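Local coordinates for plasmid pRiA4b Orf3-like domain-containing protein (Methanosarcina mazei, PDB 2I1S) that is of unknown function but belongs to the plasmid pRiA4b ORF-3-like family, with a mixed beta-sheet against which a helix packs, at residues A[39-42]-A[43-47]; A[33-36]-A[37-40]. All coordinates share one frame; numbering follows the deposited sequence.

Contact 1: A[39-42]-A[43-47]; sequences KAIQ and AVMDW
A Schellman motif ends helix 34-44 here, with Gln42 and Trp47 meeting at both backbone and side chain where the chain turns off. Asp46 takes positive phi (52°), which swings the chain back so that Trp47 N reaches Gln42 O at 2.9 Å, in the carbonyl plane; the other bond of the motif, Asp46 N to Ala43 O, is 3.2 Å. One turn earlier Val44 N still donates to Ala40 O (2.9 Å) in regular helical fashion. The Gln42 side chain bends at chi2 (-64°); it and the Trp47 side chain cross at about a right angle, with the amide plane turned 35° from the indole. Gln42 OE1 comes 3.1 Å from Trp47 CB, while Gln42 NE2 sits at the indole edge, 3.6 Å from Trp47 CE3 and near the ring plane. Met45 CB lies over the centre of one Trp47 indole face, 3.5 Å above it, and Ile41 CG2 approaches Trp47 CZ3 at 4.1 Å. The polar ends are fixed from outside: Gln42 NE2 is hydrogen-bonded to Tyr103 OH and OE1 to Asp49 N, and Trp47 NE1 to Val140 O. Both ends of this buried amide are therefore satisfied, which sets its rotation and holds it against the indole.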
loop_
_atom_site.group_PDB
_atom_site.type_symbol
_atom_site.label_atom_id
_atom_site.label_comp_id
_atom_site.label_asym_id
_atom_site.label_seq_id
_atom_site.Cartn_x
_atom_site.Cartn_y
_atom_site.Cartn_z
ATOM N N LYS A 39 2.853 -3.257 -7.473
ATOM C CA LYS A 39 2.500 -2.150 -8.383
ATOM C C LYS A 39 1.157 -1.480 -8.086
ATOM O O LYS A 39 0.980 -0.309 -8.397
ATOM C CB LYS A 39 2.557 -2.591 -9.836
ATOM C CG LYS A 39 3.938 -2.940 -10.285
ATOM C CD LYS A 39 3.902 -3.514 -11.669
ATOM C CE LYS A 39 5.305 -3.860 -12.135
ATOM N NZ LYS A 39 5.269 -4.779 -13.342
ATOM N N ALA A 40 0.212 -2.219 -7.517
ATOM C CA ALA A 40 -1.123 -1.677 -7.228
ATOM C C ALA A 40 -1.047 -0.807 -5.961
ATOM O O ALA A 40 -1.587 0.306 -5.902
ATOM C CB ALA A 40 -2.160 -2.818 -7.092
ATOM N N ILE A 41 -0.350 -1.325 -4.958
ATOM C CA ILE A 41 0.103 -0.525 -3.814
ATOM C C ILE A 41 0.808 0.795 -4.203
ATOM O O ILE A 41 0.439 1.874 -3.692
ATOM C CB ILE A 41 0.969 -1.378 -2.787
ATOM C CG1 ILE A 41 0.178 -2.595 -2.290
ATOM C CG2 ILE A 41 1.384 -0.494 -1.571
ATOM C CD1 ILE A 41 1.050 -3.591 -1.431
ATOM N N GLN A 42 1.802 0.726 -5.094
ATOM C CA GLN A 42 2.490 1.953 -5.510
ATOM C C GLN A 42 1.509 2.968 -6.096
ATOM O O GLN A 42 1.655 4.186 -5.883
ATOM C CB GLN A 42 3.610 1.671 -6.551
ATOM C CG GLN A 42 4.835 0.939 -6.038
ATOM C CD GLN A 42 5.593 1.716 -4.997
ATOM O OE1 GLN A 42 6.134 2.759 -5.277
ATOM N NE2 GLN A 42 5.671 1.179 -3.785
ATOM N N ALA A 43 0.535 2.450 -6.847
ATOM C CA ALA A 43 -0.476 3.228 -7.554
ATOM C C ALA A 43 -1.433 3.928 -6.610
ATOM O O ALA A 43 -1.616 5.139 -6.729
ATOM C CB ALA A 43 -1.240 2.348 -8.530
ATOM N N VAL A 44 -1.983 3.189 -5.642
ATOM C CA VAL A 44 -2.980 3.745 -4.694
ATOM C C VAL A 44 -2.392 4.736 -3.717
ATOM O O VAL A 44 -3.102 5.662 -3.273
ATOM C CB VAL A 44 -3.877 2.674 -3.933
ATOM C CG1 VAL A 44 -4.664 1.894 -4.891
ATOM C CG2 VAL A 44 -3.045 1.762 -3.010
ATOM N N MET A 45 -1.098 4.558 -3.437
ATOM C CA MET A 45 -0.318 5.439 -2.550
ATOM C C MET A 45 0.396 6.565 -3.253
ATOM O O MET A 45 1.091 7.366 -2.614
ATOM C CB MET A 45 0.695 4.623 -1.747
ATOM C CG MET A 45 0.041 3.669 -0.699
ATOM S SD MET A 45 -1.317 4.276 0.330
ATOM C CE MET A 45 -1.794 2.711 1.020
ATOM N N ASP A 46 0.259 6.637 -4.572
ATOM C CA ASP A 46 0.948 7.654 -5.359
ATOM C C ASP A 46 2.479 7.701 -5.062
ATOM O O ASP A 46 3.131 8.766 -4.964
ATOM C CB ASP A 46 0.219 8.996 -5.184
ATOM C CG ASP A 46 0.659 10.041 -6.193
ATOM O OD1 ASP A 46 1.355 9.670 -7.180
ATOM O OD2 ASP A 46 0.292 11.234 -5.996
ATOM N N TRP A 47 3.046 6.504 -4.916
ATOM C CA TRP A 47 4.474 6.345 -4.740
ATOM C C TRP A 47 5.174 6.197 -6.108
ATOM O O TRP A 47 4.527 6.055 -7.141
ATOM C CB TRP A 47 4.752 5.170 -3.794
ATOM C CG TRP A 47 4.482 5.469 -2.334
ATOM C CD1 TRP A 47 4.506 6.704 -1.721
ATOM C CD2 TRP A 47 4.190 4.518 -1.287
ATOM N NE1 TRP A 47 4.230 6.576 -0.387
ATOM C CE2 TRP A 47 4.034 5.251 -0.090
ATOM C CE3 TRP A 47 4.047 3.120 -1.248
ATOM C CZ2 TRP A 47 3.723 4.634 1.136
ATOM C CZ3 TRP A 47 3.725 2.505 -0.012
ATOM C CH2 TRP A 47 3.596 3.262 1.153
#

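Contact 2: A[33-36]-A[37-40]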
loop_
_atom_site.group_PDB
_atom_site.type_symbol
_atom_site.label_atom_id
_atom_site.label_comp_id
_atom_site.label_asym_id
_atom_site.label_seq_id
_atom_site.Cartn_x
_atom_site.Cartn_y
_atom_site.Cartn_z
ATOM N N THR A 33 0.221 -11.892 -9.247
ATOM C CA THR A 33 1.443 -12.235 -8.546
ATOM C C THR A 33 1.650 -11.158 -7.482
ATOM O O THR A 33 0.919 -10.157 -7.449
ATOM C CB THR A 33 2.663 -12.294 -9.492
ATOM O OG1 THR A 33 2.920 -10.992 -10.042
ATOM C CG2 THR A 33 2.432 -13.262 -10.635
ATOM N N PHE A 34 2.625 -11.359 -6.596
ATOM C CA PHE A 34 3.022 -10.301 -5.676
ATOM C C PHE A 34 3.626 -9.082 -6.382
ATOM O O PHE A 34 3.443 -7.971 -5.913
ATOM C CB PHE A 34 3.882 -10.849 -4.532
ATOM C CG PHE A 34 3.070 -11.583 -3.494
ATOM C CD1 PHE A 34 2.722 -10.966 -2.294
ATOM C CD2 PHE A 34 2.590 -12.860 -3.745
ATOM C CE1 PHE A 34 1.935 -11.643 -1.339
ATOM C CE2 PHE A 34 1.802 -13.532 -2.803
ATOM C CZ PHE A 34 1.478 -12.931 -1.597
ATOM N N LEU A 35 4.293 -9.264 -7.520
ATOM C CA LEU A 35 4.810 -8.108 -8.255
ATOM C C LEU A 35 3.662 -7.192 -8.651
ATOM O O LEU A 35 3.713 -5.989 -8.406
ATOM C CB LEU A 35 5.631 -8.521 -9.483
ATOM C CG LEU A 35 6.252 -7.397 -10.333
ATOM C CD1 LEU A 35 7.151 -6.447 -9.485
ATOM C CD2 LEU A 35 7.061 -7.954 -11.484
ATOM N N ASP A 36 2.641 -7.785 -9.256
ATOM C CA ASP A 36 1.401 -7.113 -9.640
ATOM C C ASP A 36 0.771 -6.328 -8.500
ATOM O O ASP A 36 0.312 -5.181 -8.711
ATOM C CB ASP A 36 0.378 -8.149 -10.123
ATOM C CG ASP A 36 0.718 -8.753 -11.476
ATOM O OD1 ASP A 36 1.365 -8.079 -12.308
ATOM O OD2 ASP A 36 0.322 -9.912 -11.711
ATOM N N LEU A 37 0.763 -6.933 -7.306
ATOM C CA LEU A 37 0.267 -6.290 -6.086
ATOM C C LEU A 37 1.161 -5.138 -5.595
ATOM O O LEU A 37 0.653 -4.073 -5.203
ATOM C CB LEU A 37 0.070 -7.336 -4.982
ATOM C CG LEU A 37 -0.385 -6.850 -3.596
ATOM C CD1 LEU A 37 -1.783 -6.248 -3.677
ATOM C CD2 LEU A 37 -0.315 -7.929 -2.492
ATOM N N HIS A 38 2.480 -5.352 -5.586
ATOM C CA HIS A 38 3.427 -4.262 -5.332
ATOM C C HIS A 38 3.061 -3.048 -6.175
ATOM O O HIS A 38 2.932 -1.935 -5.652
ATOM C CB HIS A 38 4.855 -4.712 -5.638
ATOM C CG HIS A 38 5.799 -3.586 -5.937
ATOM N ND1 HIS A 38 6.160 -2.649 -4.996
ATOM C CD2 HIS A 38 6.481 -3.265 -7.066
ATOM C CE1 HIS A 38 7.022 -1.798 -5.525
ATOM N NE2 HIS A 38 7.227 -2.147 -6.783
ATOM N N LYS A 39 2.853 -3.257 -7.473
ATOM C CA LYS A 39 2.500 -2.150 -8.383
ATOM C C LYS A 39 1.157 -1.480 -8.086
ATOM O O LYS A 39 0.980 -0.309 -8.397
ATOM C CB LYS A 39 2.557 -2.591 -9.836
ATOM C CG LYS A 39 3.938 -2.940 -10.285
ATOM C CD LYS A 39 3.902 -3.514 -11.669
ATOM C CE LYS A 39 5.305 -3.860 -12.135
ATOM N NZ LYS A 39 5.269 -4.779 -13.342
ATOM N N ALA A 40 0.212 -2.219 -7.517
ATOM C CA ALA A 40 -1.123 -1.677 -7.228
ATOM C C ALA A 40 -1.047 -0.807 -5.961
ATOM O O ALA A 40 -1.587 0.306 -5.902
ATOM C CB ALA A 40 -2.160 -2.818 -7.092
#
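The Phe34 and His38 rings, one turn apart, each meet an aliphatic neighbour of the same helix. Leu37 CD2 approaches Phe34 CD1 at 4.3 Å, while Phe55 meets the phenyl ring edge-to-face and Tyr93 packs against it with its plane nearly perpendicular. The imidazole stacks with His53; Leu35 CD1 lies 4.1 Å from His38 CD2. With CG anti to the backbone N (chi1 157°), the His38 ring is carried out from the helix, where ND1 pairs with Tyr103 OH and NE2 with Asp49 OD2, so both ring nitrogens are engaged.

The extended Lys39 chain crosses Leu35 at a slant, bringing Lys39 CE 4.1 Å from Leu35 CG. Lys39 NZ stays 5.2 Å from Asp36 OD1, not in contact, so any attraction between the opposite charges is probably modest.

Thr33 and Asp36 form the capping box that starts the helix. Thr33 N donates almost straight to Asp36 OD2 at 3.2 Å, meeting the anti side 29° out of the carboxylate plane, and the weak return bond from Asp36 N to Thr33 OG1 is 3.3 Å. Beyond the cap, the His38 N to Phe34 O bond is 2.8 Å and nearly linear (175°), whereas Ala40 N to Asp36 O is weak.

Phe34 and Leu37 pack on Leu90 of helix 90-93 and, respectively, on Met57 and Phe55 of strand 53-58, while the backbones of Phe34 and Leu35 hydrogen-bond with those of Ala88 and Glu85, respectively, in the loop leading into helix 90-93.

Both contacts are built on helix 34-44 and its two ends, with centres about 9 Å apart. Contact 2 comes first along the chain, from the N-cap through residue 40; contact 1 follows, sharing Lys39 and Ala40, and runs through the last turn to the chain reversal. Together they describe the helix from capping box to Schellman motif. The helix packs against the mixed sheet, with the start facing strand 53-58 and helix 90-93 and the later turns facing strands 7-15, 22-29 and 100-105. Tyr103 and Asp49 each hydrogen-bond to residues of both contacts, His38 and Gln42, tying the middle of the helix to one polar cluster whose role is not known.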